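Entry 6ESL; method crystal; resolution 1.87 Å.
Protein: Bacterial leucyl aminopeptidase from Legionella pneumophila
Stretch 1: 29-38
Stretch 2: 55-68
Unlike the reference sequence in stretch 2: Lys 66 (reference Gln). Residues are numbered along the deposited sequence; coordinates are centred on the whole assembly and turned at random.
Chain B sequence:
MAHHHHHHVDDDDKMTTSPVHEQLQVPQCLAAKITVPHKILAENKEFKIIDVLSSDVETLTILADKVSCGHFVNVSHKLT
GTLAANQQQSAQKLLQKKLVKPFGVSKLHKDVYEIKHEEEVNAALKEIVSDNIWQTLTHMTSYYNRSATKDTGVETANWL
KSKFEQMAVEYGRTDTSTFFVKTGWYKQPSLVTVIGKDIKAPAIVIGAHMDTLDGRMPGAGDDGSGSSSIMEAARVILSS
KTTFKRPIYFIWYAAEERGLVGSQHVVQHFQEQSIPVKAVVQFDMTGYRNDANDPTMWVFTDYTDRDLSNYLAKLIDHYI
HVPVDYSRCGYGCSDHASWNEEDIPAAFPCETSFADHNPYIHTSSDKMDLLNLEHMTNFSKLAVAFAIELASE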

ATOM      1  N   CYS B  29     -10.452 -21.139  -8.501  1.00 40.53           N
ATOM      2  CA  CYS B  29     -10.500 -21.882  -7.244  1.00 42.30           C
ATOM      3  C   CYS B  29     -11.925 -22.165  -6.851  1.00 41.93           C
ATOM      4  O   CYS B  29     -12.231 -23.227  -6.442  1.00 42.98           O
ATOM      5  CB  CYS B  29      -9.798 -21.128  -6.131  1.00 41.22           C
ATOM      6  SG  CYS B  29     -10.400 -19.439  -5.728  1.00 43.11           S
ATOM      7  N   LEU B  30     -12.815 -21.170  -7.021  1.00 39.85           N
ATOM      8  CA  LEU B  30     -14.258 -21.388  -6.774  1.00 39.69           C
ATOM      9  C   LEU B  30     -14.938 -22.180  -7.868  1.00 39.24           C
ATOM     10  O   LEU B  30     -15.789 -23.077  -7.604  1.00 40.57           O
ATOM     11  CB  LEU B  30     -14.909 -20.005  -6.605  1.00 39.61           C
ATOM     12  CG  LEU B  30     -16.433 -19.993  -6.318  1.00 40.22           C
ATOM     13  CD1 LEU B  30     -16.879 -20.872  -5.134  1.00 41.32           C
ATOM     14  CD2 LEU B  30     -16.789 -18.583  -6.063  1.00 38.80           C
ATOM     15  N   ALA B  31     -14.601 -21.870  -9.119  1.00 39.63           N
ATOM     16  CA  ALA B  31     -15.188 -22.584 -10.277  1.00 41.88           C
ATOM     17  C   ALA B  31     -15.016 -24.082 -10.154  1.00 44.34           C
ATOM     18  O   ALA B  31     -15.930 -24.840 -10.481  1.00 45.61           O
ATOM     19  CB  ALA B  31     -14.584 -22.092 -11.595  1.00 42.19           C
ATOM     20  N   ALA B  32     -13.851 -24.523  -9.638  1.00 45.23           N
ATOM     21  CA  ALA B  32     -13.613 -25.944  -9.462  1.00 47.53           C
ATOM     22  C   ALA B  32     -14.644 -26.652  -8.552  1.00 48.35           C
ATOM     23  O   ALA B  32     -14.854 -27.817  -8.726  1.00 49.36           O
ATOM     24  CB  ALA B  32     -12.190 -26.198  -8.972  1.00 47.59           C
ATOM     25  N   LYS B  33     -15.279 -25.948  -7.620  1.00 46.59           N
ATOM     26  CA  LYS B  33     -16.184 -26.558  -6.666  1.00 48.77           C
ATOM     27  C   LYS B  33     -17.653 -26.429  -7.040  1.00 48.85           C
ATOM     28  O   LYS B  33     -18.495 -26.977  -6.360  1.00 48.66           O
ATOM     29  CB  LYS B  33     -15.961 -25.974  -5.260  1.00 49.76           C
ATOM     30  CG  LYS B  33     -14.499 -25.987  -4.727  1.00 51.52           C
ATOM     31  CD  LYS B  33     -13.919 -27.360  -4.332  1.00 56.06           C
ATOM     32  CE  LYS B  33     -14.578 -28.014  -3.086  1.00 59.48           C
ATOM     33  NZ  LYS B  33     -14.412 -29.523  -2.949  1.00 63.47           N
ATOM     34  N   ILE B  34     -17.964 -25.753  -8.145  1.00 49.32           N
ATOM     35  CA  ILE B  34     -19.375 -25.523  -8.508  1.00 49.33           C
ATOM     36  C   ILE B  34     -20.002 -26.799  -8.965  1.00 52.15           C
ATOM     37  O   ILE B  34     -19.463 -27.456  -9.843  1.00 54.21           O
ATOM     38  CB  ILE B  34     -19.524 -24.430  -9.615  1.00 47.74           C
ATOM     39  CG1 ILE B  34     -19.091 -23.108  -9.076  1.00 45.31           C
ATOM     40  CG2 ILE B  34     -20.984 -24.348 -10.103  1.00 48.43           C
ATOM     41  CD1 ILE B  34     -18.934 -21.981 -10.090  1.00 43.62           C
ATOM     42  N   THR B  35     -21.142 -27.165  -8.388  1.00 54.59           N
ATOM     43  CA  THR B  35     -21.938 -28.313  -8.874  1.00 57.00           C
ATOM     44  C   THR B  35     -23.366 -28.022  -9.345  1.00 56.75           C
ATOM     45  O   THR B  35     -24.043 -28.929  -9.834  1.00 58.31           O
ATOM     46  CB  THR B  35     -22.034 -29.443  -7.833  1.00 60.16           C
ATOM     47  OG1 THR B  35     -22.745 -28.983  -6.687  1.00 60.96           O
ATOM     48  CG2 THR B  35     -20.625 -29.895  -7.436  1.00 60.60           C
ATOM     49  N   VAL B  36     -23.849 -26.789  -9.222  1.00 52.85           N
ATOM     50  CA  VAL B  36     -25.071 -26.425  -9.932  1.00 52.52           C
ATOM     51  C   VAL B  36     -24.814 -26.523 -11.468  1.00 51.27           C
ATOM     52  O   VAL B  36     -23.669 -26.366 -11.950  1.00 49.07           O
ATOM     53  CB  VAL B  36     -25.608 -25.014  -9.517  1.00 52.18           C
ATOM     54  CG1 VAL B  36     -25.716 -24.849  -7.976  1.00 52.84           C
ATOM     55  CG2 VAL B  36     -24.768 -23.906 -10.041  1.00 49.76           C
ATOM     56  N   PRO B  37     -25.867 -26.765 -12.244  1.00 51.88           N
ATOM     57  CA  PRO B  37     -25.722 -26.687 -13.706  1.00 52.68           C
ATOM     58  C   PRO B  37     -25.192 -25.333 -14.196  1.00 51.86           C
ATOM     59  O   PRO B  37     -25.573 -24.270 -13.669  1.00 50.10           O
ATOM     60  CB  PRO B  37     -27.152 -26.929 -14.213  1.00 54.27           C
ATOM     61  CG  PRO B  37     -27.942 -27.517 -13.072  1.00 54.25           C
ATOM     62  CD  PRO B  37     -27.237 -27.101 -11.810  1.00 52.79           C
ATOM     63  N   HIS B  38     -24.259 -25.363 -15.127  1.00 53.04           N
ATOM     64  CA  HIS B  38     -23.623 -24.154 -15.617  1.00 52.79           C
ATOM     65  C   HIS B  38     -22.909 -24.406 -16.939  1.00 54.51           C
ATOM     66  O   HIS B  38     -22.441 -25.519 -17.178  1.00 57.41           O
ATOM     67  CB  HIS B  38     -22.641 -23.534 -14.564  1.00 52.88           C
ATOM     68  CG  HIS B  38     -21.453 -24.397 -14.229  1.00 53.76           C
ATOM     69  ND1 HIS B  38     -21.562 -25.600 -13.552  1.00 56.07           N
ATOM     70  CD2 HIS B  38     -20.132 -24.228 -14.490  1.00 53.79           C
ATOM     71  CE1 HIS B  38     -20.362 -26.141 -13.422  1.00 56.17           C
ATOM     72  NE2 HIS B  38     -19.475 -25.329 -13.979  1.00 56.03           N
TER
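Stretch 2, residues 55-68: SDVETLTILADKVS

Stretch 2 enters in the last two residues of a 3-10 segment, Ser 55 and Asp 56, then runs as a helix from Val 57 to Val 67; Ser 68 leaves helical geometry with positive phi. It lies antiparallel to stretch 1, as the CA register tells: Leu 30 faces Ala 64 at 6.5 Å CA to CA, Ile 34 faces Leu 60 at 7.4 Å and Val 36 faces Asp 56 at 7.0 Å. Stretch 1 starts as the tail of a helix, passes through a type I turn from Ala 31 to Ile 34, and continues as loop, with Ile 34, Val 36 and Pro 37 in extended phi/psi and Thr 35 not.

Apolar packing dominates the contact. Asp 56, just before the helix, and Thr 59, Leu 60, Leu 63 and Val 67 within it, have CA-to-CB bonds toward stretch 1. Leu 30, in a t,p rotamer, points sideways at its root, yet its end reaches across: CD2 lies 3.7 Å from CB of Ala 64, whose small side chain goes with the closest CA approach in the register, and CD1 lies 3.9 Å from CG of Leu 63. CD2 of Leu 60 meets both CG2 of Ile 34 at 3.9 Å and CG2 of Val 36 at 3.8 Å. Val 36 also sets CG1 3.6 Å from CG2 of Thr 59, so the methyl of a threonine serves as packing surface.

Lys 33 starts toward the helix and its end leads away, leaving CG 3.9 Å from CG2 of Val 67, while its carbonyl O sits 3.6 Å from CD2 of Leu 63. OD2 of Asp 56 lies 4.1 Å from both CB of Val 36 and CD of Pro 37. No hydrogen bond joins the stretches; ND1 of His 38 donates to O of Val 36 at 2.8 Å, tying the loop to itself. The stretches bury 505 Å², both sides summed.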

ATOM      1  N   SER B  55     -31.921 -18.510 -10.281  1.00 43.36           N
ATOM      2  CA  SER B  55     -32.363 -19.213  -9.125  1.00 45.04           C
ATOM      3  C   SER B  55     -31.229 -19.960  -8.410  1.00 44.99           C
ATOM      4  O   SER B  55     -31.429 -20.441  -7.358  1.00 45.30           O
ATOM      5  CB  SER B  55     -33.455 -20.199  -9.533  1.00 47.62           C
ATOM      6  OG  SER B  55     -32.952 -21.141 -10.411  1.00 48.08           O
ATOM      7  N   ASP B  56     -30.082 -20.124  -9.035  1.00 44.73           N
ATOM      8  CA  ASP B  56     -28.933 -20.828  -8.454  1.00 44.61           C
ATOM      9  C   ASP B  56     -27.842 -19.889  -7.942  1.00 42.14           C
ATOM     10  O   ASP B  56     -26.851 -20.391  -7.392  1.00 42.69           O
ATOM     11  CB  ASP B  56     -28.327 -21.831  -9.502  1.00 46.27           C
ATOM     12  CG  ASP B  56     -29.178 -22.987  -9.775  1.00 48.45           C
ATOM     13  OD1 ASP B  56     -29.954 -23.452  -8.932  1.00 50.90           O
ATOM     14  OD2 ASP B  56     -29.122 -23.534 -10.914  1.00 53.02           O
ATOM     15  N   VAL B  57     -27.973 -18.571  -8.119  1.00 38.89           N
ATOM     16  CA  VAL B  57     -26.934 -17.625  -7.761  1.00 37.22           C
ATOM     17  C   VAL B  57     -26.662 -17.619  -6.271  1.00 36.93           C
ATOM     18  O   VAL B  57     -25.528 -17.531  -5.876  1.00 35.84           O
ATOM     19  CB  VAL B  57     -27.240 -16.205  -8.303  1.00 35.52           C
ATOM     20  CG1 VAL B  57     -26.376 -15.149  -7.744  1.00 34.37           C
ATOM     21  CG2 VAL B  57     -27.146 -16.191  -9.843  1.00 35.87           C
ATOM     22  N   GLU B  58     -27.675 -17.620  -5.460  1.00 39.51           N
ATOM     23  CA  GLU B  58     -27.534 -17.584  -3.997  1.00 39.73           C
ATOM     24  C   GLU B  58     -26.793 -18.856  -3.483  1.00 39.56           C
ATOM     25  O   GLU B  58     -26.001 -18.800  -2.555  1.00 38.14           O
ATOM     26  CB  GLU B  58     -28.953 -17.531  -3.342  1.00 42.19           C
ATOM     27  CG  GLU B  58     -28.857 -17.050  -1.900  1.00 42.95           C
ATOM     28  CD  GLU B  58     -30.162 -16.490  -1.399  1.00 43.99           C
ATOM     29  OE1 GLU B  58     -30.857 -17.284  -0.768  1.00 46.27           O
ATOM     30  OE2 GLU B  58     -30.471 -15.277  -1.643  1.00 44.24           O
ATOM     31  N   THR B  59     -27.067 -19.967  -4.110  1.00 40.16           N
ATOM     32  CA  THR B  59     -26.317 -21.211  -3.895  1.00 41.50           C
ATOM     33  C   THR B  59     -24.838 -20.996  -4.082  1.00 40.45           C
ATOM     34  O   THR B  59     -24.020 -21.447  -3.201  1.00 39.31           O
ATOM     35  CB  THR B  59     -26.878 -22.337  -4.730  1.00 42.53           C
ATOM     36  OG1 THR B  59     -28.204 -22.602  -4.289  1.00 43.59           O
ATOM     37  CG2 THR B  59     -26.077 -23.600  -4.572  1.00 43.69           C
ATOM     38  N   LEU B  60     -24.467 -20.211  -5.119  1.00 39.08           N
ATOM     39  CA  LEU B  60     -23.075 -19.921  -5.351  1.00 38.97           C
ATOM     40  C   LEU B  60     -22.491 -18.958  -4.333  1.00 37.81           C
ATOM     41  O   LEU B  60     -21.320 -18.971  -4.100  1.00 36.59           O
ATOM     42  CB  LEU B  60     -22.800 -19.402  -6.780  1.00 40.17           C
ATOM     43  CG  LEU B  60     -23.272 -20.413  -7.872  1.00 43.78           C
ATOM     44  CD1 LEU B  60     -22.868 -19.923  -9.269  1.00 45.44           C
ATOM     45  CD2 LEU B  60     -22.681 -21.810  -7.662  1.00 45.27           C
ATOM     46  N   THR B  61     -23.303 -18.073  -3.782  1.00 37.48           N
ATOM     47  CA  THR B  61     -22.862 -17.205  -2.687  1.00 36.37           C
ATOM     48  C   THR B  61     -22.489 -18.044  -1.448  1.00 36.47           C
ATOM     49  O   THR B  61     -21.433 -17.789  -0.844  1.00 37.30           O
ATOM     50  CB  THR B  61     -23.939 -16.164  -2.308  1.00 37.36           C
ATOM     51  OG1 THR B  61     -24.163 -15.318  -3.441  1.00 38.28           O
ATOM     52  CG2 THR B  61     -23.467 -15.266  -1.117  1.00 36.36           C
ATOM     53  N   ILE B  62     -23.324 -18.954  -1.101  1.00 36.85           N
ATOM     54  CA  ILE B  62     -23.120 -19.852   0.026  1.00 39.06           C
ATOM     55  C   ILE B  62     -21.858 -20.666  -0.217  1.00 38.89           C
ATOM     56  O   ILE B  62     -20.989 -20.709   0.633  1.00 38.39           O
ATOM     57  CB  ILE B  62     -24.304 -20.788   0.330  1.00 40.32           C
ATOM     58  CG1 ILE B  62     -25.613 -20.019   0.678  1.00 41.33           C
ATOM     59  CG2 ILE B  62     -23.991 -21.724   1.495  1.00 41.04           C
ATOM     60  CD1 ILE B  62     -25.399 -18.879   1.651  1.00 41.50           C
ATOM     61  N   LEU B  63     -21.751 -21.252  -1.402  1.00 38.07           N
ATOM     62  CA  LEU B  63     -20.558 -21.967  -1.758  1.00 37.82           C
ATOM     63  C   LEU B  63     -19.319 -21.113  -1.608  1.00 36.62           C
ATOM     64  O   LEU B  63     -18.368 -21.593  -1.001  1.00 35.50           O
ATOM     65  CB  LEU B  63     -20.621 -22.617  -3.139  1.00 37.54           C
ATOM     66  CG  LEU B  63     -19.393 -23.419  -3.568  1.00 37.83           C
ATOM     67  CD1 LEU B  63     -19.290 -24.682  -2.724  1.00 38.89           C
ATOM     68  CD2 LEU B  63     -19.480 -23.786  -5.087  1.00 38.53           C
ATOM     69  N   ALA B  64     -19.324 -19.889  -2.127  1.00 36.10           N
ATOM     70  CA  ALA B  64     -18.185 -19.057  -2.126  1.00 36.29           C
ATOM     71  C   ALA B  64     -17.777 -18.746  -0.660  1.00 37.56           C
ATOM     72  O   ALA B  64     -16.562 -18.572  -0.376  1.00 36.95           O
ATOM     73  CB  ALA B  64     -18.416 -17.704  -2.852  1.00 35.82           C
ATOM     74  N   ASP B  65     -18.774 -18.545   0.200  1.00 39.00           N
ATOM     75  CA  ASP B  65     -18.539 -18.206   1.628  1.00 39.47           C
ATOM     76  C   ASP B  65     -17.743 -19.366   2.249  1.00 40.93           C
ATOM     77  O   ASP B  65     -16.676 -19.104   2.807  1.00 39.12           O
ATOM     78  CB  ASP B  65     -19.846 -18.074   2.408  1.00 40.26           C
ATOM     79  CG  ASP B  65     -20.680 -16.757   2.034  1.00 39.47           C
ATOM     80  OD1 ASP B  65     -20.100 -15.760   1.481  1.00 37.07           O
ATOM     81  OD2 ASP B  65     -21.907 -16.762   2.340  1.00 40.02           O
ATOM     82  N   LYS B  66     -18.180 -20.599   1.986  1.00 41.74           N
ATOM     83  CA  LYS B  66     -17.511 -21.768   2.524  1.00 46.72           C
ATOM     84  C   LYS B  66     -16.149 -22.042   1.933  1.00 44.96           C
ATOM     85  O   LYS B  66     -15.272 -22.367   2.647  1.00 45.12           O
ATOM     86  CB  LYS B  66     -18.367 -23.029   2.429  1.00 51.29           C
ATOM     87  CG  LYS B  66     -19.682 -22.951   3.200  1.00 56.96           C
ATOM     88  CD  LYS B  66     -19.567 -22.812   4.739  1.00 60.89           C
ATOM     89  CE  LYS B  66     -20.952 -22.818   5.410  1.00 66.31           C
ATOM     90  NZ  LYS B  66     -20.885 -22.662   6.901  1.00 70.51           N
ATOM     91  N   VAL B  67     -15.986 -21.948   0.629  1.00 43.00           N
ATOM     92  CA  VAL B  67     -14.733 -22.244  -0.035  1.00 41.75           C
ATOM     93  C   VAL B  67     -13.667 -21.217   0.316  1.00 39.97           C
ATOM     94  O   VAL B  67     -12.488 -21.565   0.368  1.00 39.87           O
ATOM     95  CB  VAL B  67     -14.921 -22.410  -1.560  1.00 40.56           C
ATOM     96  CG1 VAL B  67     -13.544 -22.369  -2.291  1.00 40.19           C
ATOM     97  CG2 VAL B  67     -15.754 -23.645  -1.855  1.00 41.46           C
ATOM     98  N   SER B  68     -14.063 -19.980   0.628  1.00 38.12           N
ATOM     99  CA  SER B  68     -13.178 -19.014   1.183  1.00 37.51           C
ATOM    100  C   SER B  68     -11.971 -18.688   0.303  1.00 38.81           C
ATOM    101  O   SER B  68     -10.877 -18.408   0.836  1.00 37.78           O
ATOM    102  CB  SER B  68     -12.730 -19.532   2.588  1.00 39.79           C
ATOM    103  OG  SER B  68     -12.118 -18.509   3.303  1.00 41.08           O
TER